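Local coordinates for protein tyrosinase (Aspergillus oryzae, PDB 6JUB) that probably oxidises L-tyrosine and L-dopa to L-dopaquinone with molecular oxygen at a copper centre, a step of melanin biosynthesis, at residues D28-Q33 with I41-F46; P269-L274 with R546-Y551. The protein carries 1 engineered substitution. All coordinates share one frame; numbering follows the deposited sequence.

Contact 1. Residues D28-Q33 with I41-F46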
ATOM      1  N   ASP B  28     -17.498   5.162  14.030  1.00 22.51           N
ATOM      2  CA  ASP B  28     -18.129   5.184  15.353  1.00 23.21           C
ATOM      3  C   ASP B  28     -18.494   3.779  15.816  1.00 21.10           C
ATOM      4  O   ASP B  28     -18.286   3.363  16.954  1.00 27.54           O
ATOM      5  CB  ASP B  28     -19.408   6.028  15.330  1.00 28.73           C
ATOM      6  CG  ASP B  28     -19.157   7.508  15.153  1.00 33.81           C
ATOM      7  OD1 ASP B  28     -17.997   7.935  15.307  1.00 36.64           O
ATOM      8  OD2 ASP B  28     -20.109   8.265  14.862  1.00 38.80           O
ATOM      9  N   TRP B  29     -19.119   3.058  14.900  1.00 21.69           N
ATOM     10  CA  TRP B  29     -19.625   1.708  15.162  1.00 21.56           C
ATOM     11  C   TRP B  29     -18.482   0.764  15.490  1.00 21.44           C
ATOM     12  O   TRP B  29     -18.552  -0.078  16.384  1.00 25.39           O
ATOM     13  CB  TRP B  29     -20.386   1.258  13.917  1.00 21.47           C
ATOM     14  CG  TRP B  29     -20.934  -0.133  13.952  1.00 20.26           C
ATOM     15  CD1 TRP B  29     -22.079  -0.600  14.534  1.00 23.73           C
ATOM     16  CD2 TRP B  29     -20.319  -1.264  13.321  1.00 21.33           C
ATOM     17  NE1 TRP B  29     -22.215  -1.956  14.316  1.00 23.66           N
ATOM     18  CE2 TRP B  29     -21.140  -2.378  13.571  1.00 23.39           C
ATOM     19  CE3 TRP B  29     -19.146  -1.420  12.571  1.00 21.69           C
ATOM     20  CZ2 TRP B  29     -20.826  -3.651  13.098  1.00 23.53           C
ATOM     21  CZ3 TRP B  29     -18.845  -2.688  12.109  1.00 23.58           C
ATOM     22  CH2 TRP B  29     -19.682  -3.785  12.372  1.00 25.03           C
ATOM     23  N   TYR B  30     -17.379   0.901  14.753  1.00 19.69           N
ATOM     24  CA  TYR B  30     -16.240   0.028  15.008  1.00 20.76           C
ATOM     25  C   TYR B  30     -15.567   0.425  16.313  1.00 21.54           C
ATOM     26  O   TYR B  30     -15.242  -0.401  17.171  1.00 26.17           O
ATOM     27  CB  TYR B  30     -15.224   0.032  13.852  1.00 19.73           C
ATOM     28  CG  TYR B  30     -14.050  -0.875  14.200  1.00 23.09           C
ATOM     29  CD1 TYR B  30     -14.225  -2.256  14.246  1.00 23.66           C
ATOM     30  CD2 TYR B  30     -12.796  -0.372  14.508  1.00 22.57           C
ATOM     31  CE1 TYR B  30     -13.191  -3.107  14.565  1.00 26.68           C
ATOM     32  CE2 TYR B  30     -11.744  -1.219  14.837  1.00 25.63           C
ATOM     33  CZ  TYR B  30     -11.947  -2.580  14.859  1.00 25.52           C
ATOM     34  OH  TYR B  30     -10.918  -3.436  15.188  1.00 30.58           O
ATOM     35  N   LEU B  31     -15.347   1.727  16.499  1.00 22.52           N
ATOM     36  CA  LEU B  31     -14.598   2.117  17.698  1.00 26.28           C
ATOM     37  C   LEU B  31     -15.329   1.706  18.969  1.00 28.30           C
ATOM     38  O   LEU B  31     -14.684   1.412  19.976  1.00 36.39           O
ATOM     39  CB  LEU B  31     -14.296   3.613  17.716  1.00 27.12           C
ATOM     40  CG  LEU B  31     -13.301   4.127  16.678  1.00 30.06           C
ATOM     41  CD1 LEU B  31     -13.448   5.636  16.517  1.00 33.51           C
ATOM     42  CD2 LEU B  31     -11.870   3.757  17.045  1.00 36.51           C
ATOM     43  N   GLU B  32     -16.662   1.693  18.954  1.00 26.18           N
ATOM     44  CA  GLU B  32     -17.383   1.352  20.184  1.00 32.29           C
ATOM     45  C   GLU B  32     -17.230  -0.136  20.471  1.00 34.16           C
ATOM     46  O   GLU B  32     -17.514  -0.623  21.564  1.00 38.30           O
ATOM     47  CB  GLU B  32     -18.850   1.755  20.083  1.00 43.07           C
ATOM     48  N   GLN B  33     -16.753  -0.869  19.460  1.00 37.15           N
ATOM     49  CA  GLN B  33     -16.603  -2.308  19.621  1.00 35.93           C
ATOM     50  C   GLN B  33     -15.142  -2.744  19.681  1.00 39.87           C
ATOM     51  O   GLN B  33     -14.885  -3.783  20.308  1.00 45.54           O
ATOM     52  CB  GLN B  33     -17.315  -3.043  18.481  1.00 32.92           C
ATOM     53  CG  GLN B  33     -18.831  -2.990  18.650  1.00 31.12           C
ATOM     54  CD  GLN B  33     -19.504  -3.662  17.466  1.00 28.21           C
ATOM     55  OE1 GLN B  33     -19.777  -4.858  17.517  1.00 29.24           O
ATOM     56  NE2 GLN B  33     -19.745  -2.871  16.432  1.00 26.34           N
ATOM     57  N   ILE B  41     -20.658  -8.152  19.386  1.00 31.51           N
ATOM     58  CA  ILE B  41     -21.549  -9.083  18.699  1.00 30.55           C
ATOM     59  C   ILE B  41     -21.917  -8.587  17.306  1.00 28.11           C
ATOM     60  O   ILE B  41     -21.904  -9.368  16.351  1.00 27.79           O
ATOM     61  CB  ILE B  41     -22.828  -9.373  19.501  1.00 32.99           C
ATOM     62  CG1 ILE B  41     -22.598 -10.213  20.759  1.00 35.43           C
ATOM     63  CG2 ILE B  41     -23.878 -10.023  18.601  1.00 32.32           C
ATOM     64  CD1 ILE B  41     -23.864 -10.432  21.570  1.00 44.63           C
ATOM     65  N   GLN B  42     -22.244  -7.309  17.151  1.00 27.55           N
ATOM     66  CA  GLN B  42     -22.610  -6.793  15.830  1.00 26.17           C
ATOM     67  C   GLN B  42     -21.424  -6.875  14.881  1.00 25.27           C
ATOM     68  O   GLN B  42     -21.530  -7.228  13.700  1.00 25.97           O
ATOM     69  CB  GLN B  42     -23.152  -5.363  15.946  1.00 26.60           C
ATOM     70  CG  GLN B  42     -24.654  -5.269  16.157  1.00 27.03           C
ATOM     71  CD  GLN B  42     -25.148  -3.831  16.115  1.00 26.62           C
ATOM     72  OE1 GLN B  42     -24.639  -3.006  15.354  1.00 31.87           O
ATOM     73  NE2 GLN B  42     -26.144  -3.520  16.946  1.00 28.87           N
ATOM     74  N   LEU B  43     -20.220  -6.579  15.380  1.00 24.28           N
ATOM     75  CA  LEU B  43     -19.055  -6.690  14.500  1.00 25.77           C
ATOM     76  C   LEU B  43     -18.867  -8.144  14.071  1.00 23.49           C
ATOM     77  O   LEU B  43     -18.627  -8.433  12.892  1.00 25.39           O
ATOM     78  CB  LEU B  43     -17.804  -6.168  15.197  1.00 23.79           C
ATOM     79  CG  LEU B  43     -16.471  -6.321  14.454  1.00 24.78           C
ATOM     80  CD1 LEU B  43     -16.443  -5.482  13.182  1.00 25.67           C
ATOM     81  CD2 LEU B  43     -15.319  -5.931  15.369  1.00 29.40           C
ATOM     82  N   THR B  44     -18.966  -9.062  15.032  1.00 23.32           N
ATOM     83  CA  THR B  44     -18.829 -10.483  14.726  1.00 21.61           C
ATOM     84  C   THR B  44     -19.858 -10.916  13.683  1.00 21.46           C
ATOM     85  O   THR B  44     -19.489 -11.553  12.691  1.00 23.66           O
ATOM     86  CB  THR B  44     -18.954 -11.350  15.991  1.00 23.61           C
ATOM     87  OG1 THR B  44     -17.865 -11.040  16.877  1.00 26.36           O
ATOM     88  CG2 THR B  44     -18.860 -12.832  15.660  1.00 25.78           C
ATOM     89  N   LEU B  45     -21.110 -10.565  13.906  1.00 23.02           N
ATOM     90  CA  LEU B  45     -22.211 -10.854  12.993  1.00 23.01           C
ATOM     91  C   LEU B  45     -21.951 -10.372  11.571  1.00 22.50           C
ATOM     92  O   LEU B  45     -22.159 -11.140  10.617  1.00 23.67           O
ATOM     93  CB  LEU B  45     -23.526 -10.268  13.528  1.00 23.00           C
ATOM     94  CG  LEU B  45     -24.201 -11.102  14.620  1.00 27.36           C
ATOM     95  CD1 LEU B  45     -25.442 -10.403  15.154  1.00 29.35           C
ATOM     96  CD2 LEU B  45     -24.562 -12.483  14.088  1.00 30.58           C
ATOM     97  N   PHE B  46     -21.523  -9.124  11.413  1.00 22.71           N
ATOM     98  CA  PHE B  46     -21.332  -8.518  10.100  1.00 20.92           C
ATOM     99  C   PHE B  46     -20.159  -9.208   9.415  1.00 22.56           C
ATOM    100  O   PHE B  46     -20.245  -9.583   8.244  1.00 23.29           O
ATOM    101  CB  PHE B  46     -21.096  -7.015  10.244  1.00 22.37           C
ATOM    102  CG  PHE B  46     -21.037  -6.191   8.985  1.00 23.53           C
ATOM    103  CD1 PHE B  46     -21.348  -6.708   7.737  1.00 26.15           C
ATOM    104  CD2 PHE B  46     -20.668  -4.854   9.031  1.00 25.60           C
ATOM    105  CE1 PHE B  46     -21.280  -5.933   6.591  1.00 25.58           C
ATOM    106  CE2 PHE B  46     -20.578  -4.064   7.899  1.00 24.37           C
ATOM    107  CZ  PHE B  46     -20.888  -4.608   6.663  1.00 27.12           C
TER

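Contact 2. Residues P269-L274 with R546-Y551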
ATOM      1  N   PRO B 269      -6.539  22.653  -3.313  1.00 19.74           N
ATOM      2  CA  PRO B 269      -5.663  23.429  -4.200  1.00 20.39           C
ATOM      3  C   PRO B 269      -4.199  23.274  -3.826  1.00 19.80           C
ATOM      4  O   PRO B 269      -3.845  23.143  -2.656  1.00 21.10           O
ATOM      5  CB  PRO B 269      -6.137  24.874  -4.001  1.00 22.78           C
ATOM      6  CG  PRO B 269      -7.595  24.710  -3.670  1.00 19.94           C
ATOM      7  CD  PRO B 269      -7.622  23.500  -2.762  1.00 20.10           C
ATOM      8  N   TRP B 270      -3.361  23.267  -4.850  1.00 19.40           N
ATOM      9  CA  TRP B 270      -1.918  23.114  -4.678  1.00 21.40           C
ATOM     10  C   TRP B 270      -1.301  24.156  -3.760  1.00 22.74           C
ATOM     11  O   TRP B 270      -0.383  23.842  -2.979  1.00 23.70           O
ATOM     12  CB  TRP B 270      -1.265  23.140  -6.067  1.00 24.36           C
ATOM     13  CG  TRP B 270       0.199  23.432  -6.023  1.00 26.33           C
ATOM     14  CD1 TRP B 270       1.221  22.536  -5.879  1.00 27.98           C
ATOM     15  CD2 TRP B 270       0.793  24.734  -6.125  1.00 25.23           C
ATOM     16  NE1 TRP B 270       2.419  23.213  -5.885  1.00 28.00           N
ATOM     17  CE2 TRP B 270       2.179  24.554  -6.035  1.00 28.14           C
ATOM     18  CE3 TRP B 270       0.279  26.024  -6.281  1.00 28.25           C
ATOM     19  CZ2 TRP B 270       3.068  25.631  -6.099  1.00 32.05           C
ATOM     20  CZ3 TRP B 270       1.153  27.088  -6.345  1.00 28.67           C
ATOM     21  CH2 TRP B 270       2.533  26.882  -6.255  1.00 30.82           C
ATOM     22  N   TYR B 271      -1.757  25.407  -3.837  1.00 23.61           N
ATOM     23  CA  TYR B 271      -1.151  26.477  -3.050  1.00 23.36           C
ATOM     24  C   TYR B 271      -1.262  26.238  -1.551  1.00 22.78           C
ATOM     25  O   TYR B 271      -0.476  26.800  -0.778  1.00 27.89           O
ATOM     26  CB  TYR B 271      -1.782  27.836  -3.412  1.00 22.78           C
ATOM     27  CG  TYR B 271      -3.022  28.120  -2.590  1.00 22.70           C
ATOM     28  CD1 TYR B 271      -2.936  28.672  -1.315  1.00 22.42           C
ATOM     29  CD2 TYR B 271      -4.276  27.810  -3.085  1.00 23.74           C
ATOM     30  CE1 TYR B 271      -4.076  28.921  -0.573  1.00 23.90           C
ATOM     31  CE2 TYR B 271      -5.413  28.048  -2.342  1.00 25.72           C
ATOM     32  CZ  TYR B 271      -5.313  28.600  -1.087  1.00 23.36           C
ATOM     33  OH  TYR B 271      -6.461  28.833  -0.357  1.00 28.98           O
ATOM     34  N   GLN B 272      -2.222  25.411  -1.132  1.00 23.60           N
ATOM     35  CA  GLN B 272      -2.429  25.192   0.290  1.00 24.52           C
ATOM     36  C   GLN B 272      -1.366  24.275   0.887  1.00 25.74           C
ATOM     37  O   GLN B 272      -1.288  24.113   2.104  1.00 30.62           O
ATOM     38  CB  GLN B 272      -3.814  24.600   0.562  1.00 24.15           C
ATOM     39  CG  GLN B 272      -4.930  25.607   0.321  1.00 25.04           C
ATOM     40  CD  GLN B 272      -6.306  24.981   0.417  1.00 22.89           C
ATOM     41  OE1 GLN B 272      -6.471  23.811   0.764  1.00 23.16           O
ATOM     42  NE2 GLN B 272      -7.306  25.777   0.080  1.00 23.43           N
ATOM     43  N   ASN B 273      -0.542  23.686   0.020  1.00 26.51           N
ATOM     44  CA  ASN B 273       0.609  22.932   0.516  1.00 33.42           C
ATOM     45  C   ASN B 273       1.783  23.838   0.865  1.00 32.16           C
ATOM     46  O   ASN B 273       2.730  23.406   1.528  1.00 36.64           O
ATOM     47  CB  ASN B 273       1.017  21.863  -0.503  1.00 39.60           C
ATOM     48  CG  ASN B 273      -0.001  20.730  -0.545  1.00 44.53           C
ATOM     49  OD1 ASN B 273      -0.500  20.307   0.501  1.00 43.60           O
ATOM     50  ND2 ASN B 273      -0.305  20.248  -1.742  1.00 55.90           N
ATOM     51  N   LEU B 274       1.728  25.097   0.443  1.00 31.60           N
ATOM     52  CA  LEU B 274       2.772  26.063   0.774  1.00 28.85           C
ATOM     53  C   LEU B 274       2.615  26.573   2.208  1.00 30.90           C
ATOM     54  O   LEU B 274       1.499  26.640   2.733  1.00 31.05           O
ATOM     55  CB  LEU B 274       2.729  27.264  -0.177  1.00 29.39           C
ATOM     56  CG  LEU B 274       2.645  26.997  -1.678  1.00 30.38           C
ATOM     57  CD1 LEU B 274       2.437  28.300  -2.444  1.00 34.42           C
ATOM     58  CD2 LEU B 274       3.897  26.298  -2.185  1.00 39.27           C
ATOM     59  N   ARG B 546     -13.130  29.782  -4.268  1.00 22.43           N
ATOM     60  CA  ARG B 546     -12.882  31.020  -3.528  1.00 23.79           C
ATOM     61  C   ARG B 546     -11.450  31.155  -3.049  1.00 23.15           C
ATOM     62  O   ARG B 546     -10.763  32.155  -3.280  1.00 27.62           O
ATOM     63  CB  ARG B 546     -13.818  31.084  -2.309  1.00 27.23           C
ATOM     64  N   LEU B 547     -10.971  30.139  -2.332  1.00 22.93           N
ATOM     65  CA  LEU B 547      -9.653  30.253  -1.708  1.00 24.53           C
ATOM     66  C   LEU B 547      -8.569  30.276  -2.773  1.00 24.96           C
ATOM     67  O   LEU B 547      -7.601  31.029  -2.668  1.00 26.64           O
ATOM     68  CB  LEU B 547      -9.459  29.088  -0.732  1.00 25.30           C
ATOM     69  CG  LEU B 547     -10.395  29.074   0.486  1.00 26.23           C
ATOM     70  CD1 LEU B 547     -10.236  27.812   1.315  1.00 27.32           C
ATOM     71  CD2 LEU B 547     -10.148  30.308   1.347  1.00 27.57           C
ATOM     72  N   ALA B 548      -8.713  29.458  -3.813  1.00 22.77           N
ATOM     73  CA  ALA B 548      -7.711  29.406  -4.879  1.00 24.18           C
ATOM     74  C   ALA B 548      -7.673  30.702  -5.677  1.00 25.27           C
ATOM     75  O   ALA B 548      -6.619  31.168  -6.120  1.00 27.10           O
ATOM     76  CB  ALA B 548      -7.971  28.220  -5.793  1.00 23.52           C
ATOM     77  N   VAL B 549      -8.833  31.334  -5.875  1.00 28.56           N
ATOM     78  CA  VAL B 549      -8.805  32.643  -6.532  1.00 29.54           C
ATOM     79  C   VAL B 549      -8.105  33.659  -5.635  1.00 33.17           C
ATOM     80  O   VAL B 549      -7.347  34.512  -6.116  1.00 32.85           O
ATOM     81  CB  VAL B 549     -10.207  33.150  -6.903  1.00 28.28           C
ATOM     82  CG1 VAL B 549     -10.158  34.611  -7.328  1.00 33.36           C
ATOM     83  CG2 VAL B 549     -10.814  32.307  -8.018  1.00 28.14           C
ATOM     84  N   HIS B 550      -8.334  33.582  -4.320  1.00 31.19           N
ATOM     85  CA  HIS B 550      -7.663  34.551  -3.446  1.00 33.41           C
ATOM     86  C   HIS B 550      -6.148  34.422  -3.534  1.00 34.29           C
ATOM     87  O   HIS B 550      -5.410  35.410  -3.590  1.00 34.20           O
ATOM     88  CB  HIS B 550      -8.118  34.413  -1.990  1.00 32.87           C
ATOM     89  CG  HIS B 550      -7.385  35.343  -1.070  1.00 38.40           C
ATOM     90  ND1 HIS B 550      -7.744  36.661  -0.904  1.00 40.34           N
ATOM     91  CD2 HIS B 550      -6.300  35.158  -0.276  1.00 43.61           C
ATOM     92  CE1 HIS B 550      -6.924  37.252  -0.045  1.00 41.42           C
ATOM     93  NE2 HIS B 550      -6.035  36.352   0.353  1.00 42.71           N
ATOM     94  N   TYR B 551      -5.667  33.176  -3.551  1.00 30.95           N
ATOM     95  CA  TYR B 551      -4.223  32.979  -3.669  1.00 32.72           C
ATOM     96  C   TYR B 551      -3.714  33.586  -4.973  1.00 32.04           C
ATOM     97  O   TYR B 551      -2.725  34.324  -5.034  1.00 31.10           O
ATOM     98  CB  TYR B 551      -3.880  31.486  -3.595  1.00 31.51           C
ATOM     99  CG  TYR B 551      -2.432  31.241  -3.976  1.00 32.29           C
ATOM    100  CD1 TYR B 551      -1.417  31.441  -3.052  1.00 31.22           C
ATOM    101  CD2 TYR B 551      -2.098  30.831  -5.258  1.00 32.46           C
ATOM    102  CE1 TYR B 551      -0.094  31.224  -3.392  1.00 31.82           C
ATOM    103  CE2 TYR B 551      -0.777  30.612  -5.610  1.00 35.31           C
ATOM    104  CZ  TYR B 551       0.216  30.809  -4.672  1.00 34.14           C
ATOM    105  OH  TYR B 551       1.531  30.602  -5.014  1.00 34.99           O
TER

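Contact 1. Residues D28-Q33 with I41-F46
Trp29 reaches helix 41-55 with both ends of its indole. At the pyrrole end Trp29 NE1 gives a hydrogen bond to Gln42 OE1, 2.8 Å long. The acceptor lies almost in the indole plane, and the Gln42 amide is turned 28° from that plane. Gln42 NE2 is held in turn by Glu141 of helix 135-144, consistent with an amide set with OE1 toward the indole. At the benzo end CH2 is the touching atom. Trp29 CH2 lies 3.7 Å from Leu43 CD1. Trp29 CH2 is also 3.6 Å from Phe46 CD2, where it meets the edge of the phenyl ring near its plane. The six-membered ring of Trp29 and the Phe46 ring are tilted at 64°. The CG of Trp29 stands opposite the backbone N (chi1 177°), which carries the indole to helix 41-55.

Tyr30 adds its ring edge. Tyr30 CE1 is 3.6 Å from Leu43 CD2. Leu43 thus packs CD1 on the benzo end of Trp29 and CD2 on the Tyr30 edge. The Tyr30 hydroxyl bonds Asp249 of the second subunit. The contact joins the short helix 26-31 and the residues just after it to the first turns of helix 41-55, two helices close in sequence.

Gln33 uses both atoms of its amide. Gln33 OE1 accepts a hydrogen bond from Leu43 N at 2.8 Å, in the first turn of helix 41-55. Gln33 NE2 returns to Trp29 O at 3.0 Å, approaching from above that carbonyl plane. The same nitrogen lies over one face of the indole, toward its rim.

Contact 2. Residues P269-L274 with R546-Y551
Tyr271 and Tyr551 lie face to face but slid apart, running in opposite directions. Their planes are only 11° apart, but the rings barely overlap. Each ring therefore rests chiefly on the other residue's CB. Tyr271 CB stands 3.4 Å from the centroid of the Tyr551 ring, almost on the ring normal. In return, Tyr551 CB stands 3.6 Å from the centroid of the Tyr271 ring. These are two reciprocal CH-pi contacts. Tyr271 holds its CG between the backbone N and the carbonyl carbon (chi1 87°), which lays its ring over Tyr551 CB. The other face of the Tyr271 ring is covered by Gln272 CG. Trp277 meets both tyrosine rings edge-to-face.

The tyrosine pair joins two parts of the fold. Residues 270-273 form a 3-10 turn in the loop between helices 258-265 and 282-292, within the central tyrosinase domain. Residues 546-551 open helix 546-555, which belongs to the C-terminal domain and follows directly on strand 539-544 of its sheet.

Apolar packing surrounds the pair. Leu274 CD1 lies 4.0 Å from Tyr551 CE1. Trp270 CZ3 lies 4.1 Å from Tyr551 CE2. The two side chains thus converge toward the phenol end of Tyr551. One turn earlier in the helix, Tyr271 CE2 is 3.7 Å from Ala548 CA. Pro269 CG touches Ala548 CB at 4.1 Å. Leu547 CB closes on the phenol end of Tyr271, and Gln272 NE2 lies 3.8 Å from Leu547 CD1.

The polar contact is at that same phenol end. Gln272 NE2 donates to Tyr271 OH at 3.2 Å, with the oxygen close to the amide plane. The backbone N of Val280 binds Gln272 OE1, so both ends of this amide are held.

Contact 1 closes before contact 2 opens along the chain. Their centres are 40 Å apart and their nearest atoms about 24 Å, so they do not touch. They share no helix or strand. Contact 1 joins two neighbouring helices, 26-31 and 41-55, and packs against helices 103-129 and 135-144. Contact 2 joins segments far apart in sequence, a loop of the central domain and helix 546-555, beside the seven-stranded sheet of the C-terminal domain. Both lie away from the copper-binding histidines. Tyr30 of contact 1 is hydrogen-bonded to Asp249 of the second subunit; in segment 269-274 Asn273 packs on Asp351 of the second subunit. One contact thus packs the N-terminal helices, while the other joins the two domains.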